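Long-range contact in putative angiotensinogen (Lampetra fluviatilis, PDB 5INW), which binds heparin, which promotes its inhibition of thrombin through a template mechanism, and belongs to the serpin family: residues L349-L360 and K392-E403. The protein carries 1 engineered substitution. Numbering follows the deposited sequence.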
loop_
_atom_site.group_PDB
_atom_site.type_symbol
_atom_site.label_atom_id
_atom_site.label_comp_id
_atom_site.label_asym_id
_atom_site.label_seq_id
_atom_site.Cartn_x
_atom_site.Cartn_y
_atom_site.Cartn_z
ATOM N N LEU A 349 18.117 -13.553 -4.430
ATOM C CA LEU A 349 17.131 -12.705 -3.752
ATOM C C LEU A 349 16.960 -13.054 -2.278
ATOM O O LEU A 349 16.617 -14.206 -1.979
ATOM C CB LEU A 349 15.757 -12.879 -4.414
ATOM C CG LEU A 349 14.534 -12.034 -3.985
ATOM C CD1 LEU A 349 14.795 -10.582 -4.314
ATOM C CD2 LEU A 349 13.256 -12.508 -4.689
ATOM N N PRO A 350 17.088 -12.050 -1.364
ATOM C CA PRO A 350 16.848 -12.276 0.068
ATOM C C PRO A 350 15.462 -12.833 0.405
ATOM O O PRO A 350 14.506 -12.571 -0.308
ATOM C CB PRO A 350 17.020 -10.888 0.672
ATOM C CG PRO A 350 17.976 -10.195 -0.234
ATOM C CD PRO A 350 17.673 -10.716 -1.608
ATOM N N LYS A 351 15.410 -13.619 1.483
ATOM C CA LYS A 351 14.201 -14.171 2.114
ATOM C C LYS A 351 14.104 -13.414 3.451
ATOM O O LYS A 351 15.074 -13.355 4.226
ATOM C CB LYS A 351 14.384 -15.677 2.327
ATOM C CG LYS A 351 13.363 -16.421 3.188
ATOM C CD LYS A 351 13.757 -17.903 3.235
ATOM C CE LYS A 351 13.219 -18.703 4.416
ATOM N NZ LYS A 351 11.730 -18.897 4.458
ATOM N N PHE A 352 12.959 -12.797 3.701
ATOM C CA PHE A 352 12.835 -11.864 4.804
ATOM C C PHE A 352 11.399 -11.546 5.082
ATOM O O PHE A 352 10.548 -11.741 4.218
ATOM C CB PHE A 352 13.543 -10.557 4.473
ATOM C CG PHE A 352 13.015 -9.868 3.238
ATOM C CD1 PHE A 352 13.484 -10.215 1.993
ATOM C CD2 PHE A 352 12.053 -8.878 3.315
ATOM C CE1 PHE A 352 12.993 -9.590 0.848
ATOM C CE2 PHE A 352 11.563 -8.252 2.175
ATOM C CZ PHE A 352 12.045 -8.605 0.939
ATOM N N LYS A 353 11.144 -11.095 6.310
ATOM C CA LYS A 353 9.855 -10.512 6.713
ATOM C C LYS A 353 10.182 -9.164 7.351
ATOM O O LYS A 353 10.883 -9.113 8.362
ATOM C CB LYS A 353 9.113 -11.418 7.693
ATOM C CG LYS A 353 7.639 -11.081 7.835
ATOM C CD LYS A 353 6.935 -12.079 8.742
ATOM C CE LYS A 353 5.423 -12.045 8.552
ATOM N NZ LYS A 353 4.743 -12.645 9.749
ATOM N N ILE A 354 9.723 -8.088 6.730
ATOM C CA ILE A 354 9.846 -6.748 7.298
ATOM C C ILE A 354 8.483 -6.097 7.503
ATOM O O ILE A 354 7.564 -6.373 6.745
ATOM C CB ILE A 354 10.701 -5.821 6.419
ATOM C CG1 ILE A 354 10.071 -5.540 5.045
ATOM C CG2 ILE A 354 12.101 -6.381 6.263
ATOM C CD1 ILE A 354 10.435 -4.178 4.501
ATOM N N SER A 355 8.339 -5.265 8.528
ATOM C CA SER A 355 7.095 -4.503 8.735
ATOM C C SER A 355 7.389 -3.089 9.098
ATOM O O SER A 355 8.369 -2.831 9.746
ATOM C CB SER A 355 6.211 -5.136 9.795
ATOM O OG SER A 355 6.918 -5.402 10.970
ATOM N N VAL A 356 6.543 -2.162 8.659
ATOM C CA VAL A 356 6.789 -0.705 8.740
ATOM C C VAL A 356 5.523 -0.046 9.262
ATOM O O VAL A 356 4.437 -0.496 8.939
ATOM C CB VAL A 356 7.079 -0.166 7.330
ATOM C CG1 VAL A 356 7.340 1.336 7.359
ATOM C CG2 VAL A 356 8.227 -0.952 6.669
ATOM N N SER A 357 5.638 1.012 10.052
ATOM C CA SER A 357 4.453 1.773 10.501
ATOM C C SER A 357 4.618 3.211 10.138
ATOM O O SER A 357 5.709 3.732 10.151
ATOM C CB SER A 357 4.261 1.678 12.000
ATOM O OG SER A 357 4.060 0.351 12.364
ATOM N N TYR A 358 3.511 3.891 9.902
ATOM C CA TYR A 358 3.546 5.311 9.664
ATOM C C TYR A 358 2.424 6.014 10.381
ATOM O O TYR A 358 1.400 5.422 10.720
ATOM C CB TYR A 358 3.452 5.612 8.186
ATOM C CG TYR A 358 4.491 4.959 7.270
ATOM C CD1 TYR A 358 5.706 5.567 7.021
ATOM C CD2 TYR A 358 4.194 3.780 6.599
ATOM C CE1 TYR A 358 6.613 5.021 6.158
ATOM C CE2 TYR A 358 5.089 3.217 5.725
ATOM C CZ TYR A 358 6.307 3.838 5.508
ATOM O OH TYR A 358 7.221 3.266 4.649
ATOM N N ASP A 359 2.680 7.285 10.689
ATOM C CA ASP A 359 1.653 8.270 11.008
ATOM C C ASP A 359 1.732 9.204 9.783
ATOM O O ASP A 359 2.785 9.720 9.469
ATOM C CB ASP A 359 1.996 8.943 12.329
ATOM C CG ASP A 359 1.061 10.081 12.672
ATOM O OD1 ASP A 359 0.997 11.071 11.918
ATOM O OD2 ASP A 359 0.410 10.004 13.732
ATOM N N LEU A 360 0.646 9.353 9.052
ATOM C CA LEU A 360 0.735 9.953 7.732
ATOM C C LEU A 360 0.352 11.432 7.715
ATOM O O LEU A 360 0.334 12.053 6.646
ATOM C CB LEU A 360 -0.189 9.205 6.774
ATOM C CG LEU A 360 0.084 7.734 6.530
ATOM C CD1 LEU A 360 -0.971 7.151 5.593
ATOM C CD2 LEU A 360 1.459 7.580 5.944
ATOM N N LYS A 392 -6.408 11.492 13.367
ATOM C CA LYS A 392 -5.289 10.606 13.222
ATOM C C LYS A 392 -5.469 9.646 12.026
ATOM O O LYS A 392 -6.572 9.079 11.820
ATOM C CB LYS A 392 -5.163 9.791 14.517
ATOM C CG LYS A 392 -3.999 8.792 14.504
ATOM C CD LYS A 392 -3.389 8.544 15.880
ATOM C CE LYS A 392 -1.862 8.532 15.838
ATOM N NZ LYS A 392 -1.233 8.809 17.179
ATOM N N ILE A 393 -4.368 9.416 11.308
ATOM C CA ILE A 393 -4.284 8.396 10.253
ATOM C C ILE A 393 -3.010 7.562 10.313
ATOM O O ILE A 393 -1.928 8.072 10.117
ATOM C CB ILE A 393 -4.284 9.033 8.870
ATOM C CG1 ILE A 393 -5.560 9.817 8.651
ATOM C CG2 ILE A 393 -4.182 7.976 7.793
ATOM C CD1 ILE A 393 -5.692 10.364 7.236
ATOM N N THR A 394 -3.145 6.285 10.600
ATOM C CA THR A 394 -1.991 5.413 10.654
ATOM C C THR A 394 -2.009 4.559 9.408
ATOM O O THR A 394 -3.023 4.464 8.742
ATOM C CB THR A 394 -1.945 4.599 11.975
ATOM O OG1 THR A 394 -3.215 4.006 12.269
ATOM C CG2 THR A 394 -1.656 5.535 13.105
ATOM N N HIS A 395 -0.850 4.028 9.053
ATOM C CA HIS A 395 -0.719 3.065 7.989
ATOM C C HIS A 395 0.318 2.095 8.439
ATOM O O HIS A 395 1.332 2.478 8.898
ATOM C CB HIS A 395 -0.318 3.699 6.675
ATOM C CG HIS A 395 -0.295 2.723 5.557
ATOM N ND1 HIS A 395 -1.431 2.334 4.888
ATOM C CD2 HIS A 395 0.703 1.967 5.063
ATOM C CE1 HIS A 395 -1.121 1.410 4.003
ATOM N NE2 HIS A 395 0.169 1.177 4.086
ATOM N N LYS A 396 0.020 0.822 8.346
ATOM C CA LYS A 396 0.882 -0.259 8.841
ATOM C C LYS A 396 0.918 -1.326 7.727
ATOM O O LYS A 396 -0.121 -1.628 7.102
ATOM C CB LYS A 396 0.264 -0.790 10.125
ATOM C CG LYS A 396 1.213 -1.457 11.085
ATOM C CD LYS A 396 1.419 -2.964 10.806
ATOM C CE LYS A 396 2.505 -3.569 11.700
ATOM N NZ LYS A 396 2.227 -4.991 12.026
ATOM N N SER A 397 2.095 -1.855 7.409
ATOM C CA SER A 397 2.214 -2.869 6.332
ATOM C C SER A 397 3.286 -3.905 6.572
ATOM O O SER A 397 4.225 -3.630 7.269
ATOM C CB SER A 397 2.471 -2.168 5.006
ATOM O OG SER A 397 3.665 -1.430 5.141
ATOM N N VAL A 398 3.138 -5.092 6.001
ATOM C CA VAL A 398 4.110 -6.165 6.156
ATOM C C VAL A 398 4.434 -6.854 4.820
ATOM O O VAL A 398 3.545 -7.057 4.014
ATOM C CB VAL A 398 3.607 -7.250 7.103
ATOM C CG1 VAL A 398 4.736 -8.255 7.416
ATOM C CG2 VAL A 398 3.078 -6.651 8.381
ATOM N N LEU A 399 5.711 -7.194 4.602
ATOM C CA LEU A 399 6.164 -7.848 3.380
ATOM C C LEU A 399 6.938 -9.087 3.768
ATOM O O LEU A 399 7.849 -8.997 4.542
ATOM C CB LEU A 399 7.032 -6.907 2.516
ATOM C CG LEU A 399 7.588 -7.554 1.236
ATOM C CD1 LEU A 399 6.466 -8.093 0.341
ATOM C CD2 LEU A 399 8.476 -6.582 0.464
ATOM N N HIS A 400 6.534 -10.231 3.244
ATOM C CA HIS A 400 7.159 -11.490 3.532
ATOM C C HIS A 400 7.472 -12.106 2.181
ATOM O O HIS A 400 6.595 -12.370 1.413
ATOM C CB HIS A 400 6.217 -12.366 4.389
ATOM C CG HIS A 400 6.831 -13.641 4.912
ATOM N ND1 HIS A 400 6.071 -14.741 5.278
ATOM C CD2 HIS A 400 8.124 -14.003 5.112
ATOM C CE1 HIS A 400 6.867 -15.718 5.690
ATOM N NE2 HIS A 400 8.118 -15.292 5.609
ATOM N N VAL A 401 8.739 -12.245 1.873
ATOM C CA VAL A 401 9.180 -12.956 0.697
ATOM C C VAL A 401 9.828 -14.298 1.124
ATOM O O VAL A 401 10.640 -14.344 2.070
ATOM C CB VAL A 401 10.176 -12.087 -0.119
ATOM C CG1 VAL A 401 10.718 -12.859 -1.313
ATOM C CG2 VAL A 401 9.490 -10.791 -0.567
ATOM N N ASN A 402 9.464 -15.373 0.429
ATOM C CA ASN A 402 10.061 -16.652 0.657
ATOM C C ASN A 402 10.093 -17.468 -0.628
ATOM O O ASN A 402 9.765 -16.949 -1.675
ATOM C CB ASN A 402 9.391 -17.344 1.853
ATOM C CG ASN A 402 7.990 -17.827 1.579
ATOM O OD1 ASN A 402 7.443 -17.751 0.458
ATOM N ND2 ASN A 402 7.392 -18.374 2.627
ATOM N N GLU A 403 10.502 -18.733 -0.544
ATOM C CA GLU A 403 10.618 -19.604 -1.706
ATOM C C GLU A 403 9.312 -19.792 -2.472
ATOM O O GLU A 403 9.369 -19.966 -3.670
ATOM C CB GLU A 403 11.154 -20.998 -1.289
ATOM C CG GLU A 403 12.635 -21.069 -0.931
ATOM C CD GLU A 403 13.009 -20.604 0.473
ATOM O OE1 GLU A 403 12.134 -20.174 1.248
ATOM O OE2 GLU A 403 14.217 -20.713 0.816
#
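Ile354 and Leu399 exchange backbone hydrogen bonds within an antiparallel ladder; Leu399 N reaches Ile354 O at 2.9 Å in a nearly straight bond (172°). Phe352 with Val401, Val356 with Ser397 and Tyr358 with His395 are likewise doubly bonded, and Leu360 N to Ile393 O adds a ninth bond. One bond is skewed: His395 N stands above the carbonyl plane of Tyr358 O, 3.1 Å away. Lys351 NZ forms a salt bridge with Glu403 OE1 (3.5 Å), its hydrogen bond weak, the lysine's CD lying against the same carboxylate, while Glu403 OE2 is held by Thr261. With an alanine here, Glu403 OE1 would probably be left without its lysine mate and the carboxylate without the methylene against it. At the other end Asp359 OD2 and Lys392 NZ stay 4.0 Å apart, beyond a salt bridge.

The pair belongs to the central sheet A of the serpin fold, strand 345-359 being s6A and strand 389-401 s5A; strand 405-417, the inserted reactive loop on the other side of s5A, marks the cleaved form. On the inward face strand 106-108 packs on Val356, Tyr358 and Leu399, and helix 110-122 on Leu360, Ile393 and His395, while Pro33 of the separate C-terminal peptide chain meets Phe352. Phe107 O accepts Ser397 OG; Ser109 N bonds His395 NE2, and Thr412 OG1 bonds ND1.

On this face Phe352 has CG between its backbone N and carbonyl carbon (chi1 59°), which leans the ring toward the neighbouring strand. Val401 CB lies over one ring face, its CG2 3.7 Å from Phe352 CZ, and Leu399 CD2 meets the edge at CE2. Farther along, Leu360 CD1 rests on His395 CB (3.7 Å). Across the sheet, Lys353 CD lies over one face of the His400 imidazole, offset toward its rim, and the ring's CD2 edge points in plane at Phe352 O (3.4 Å).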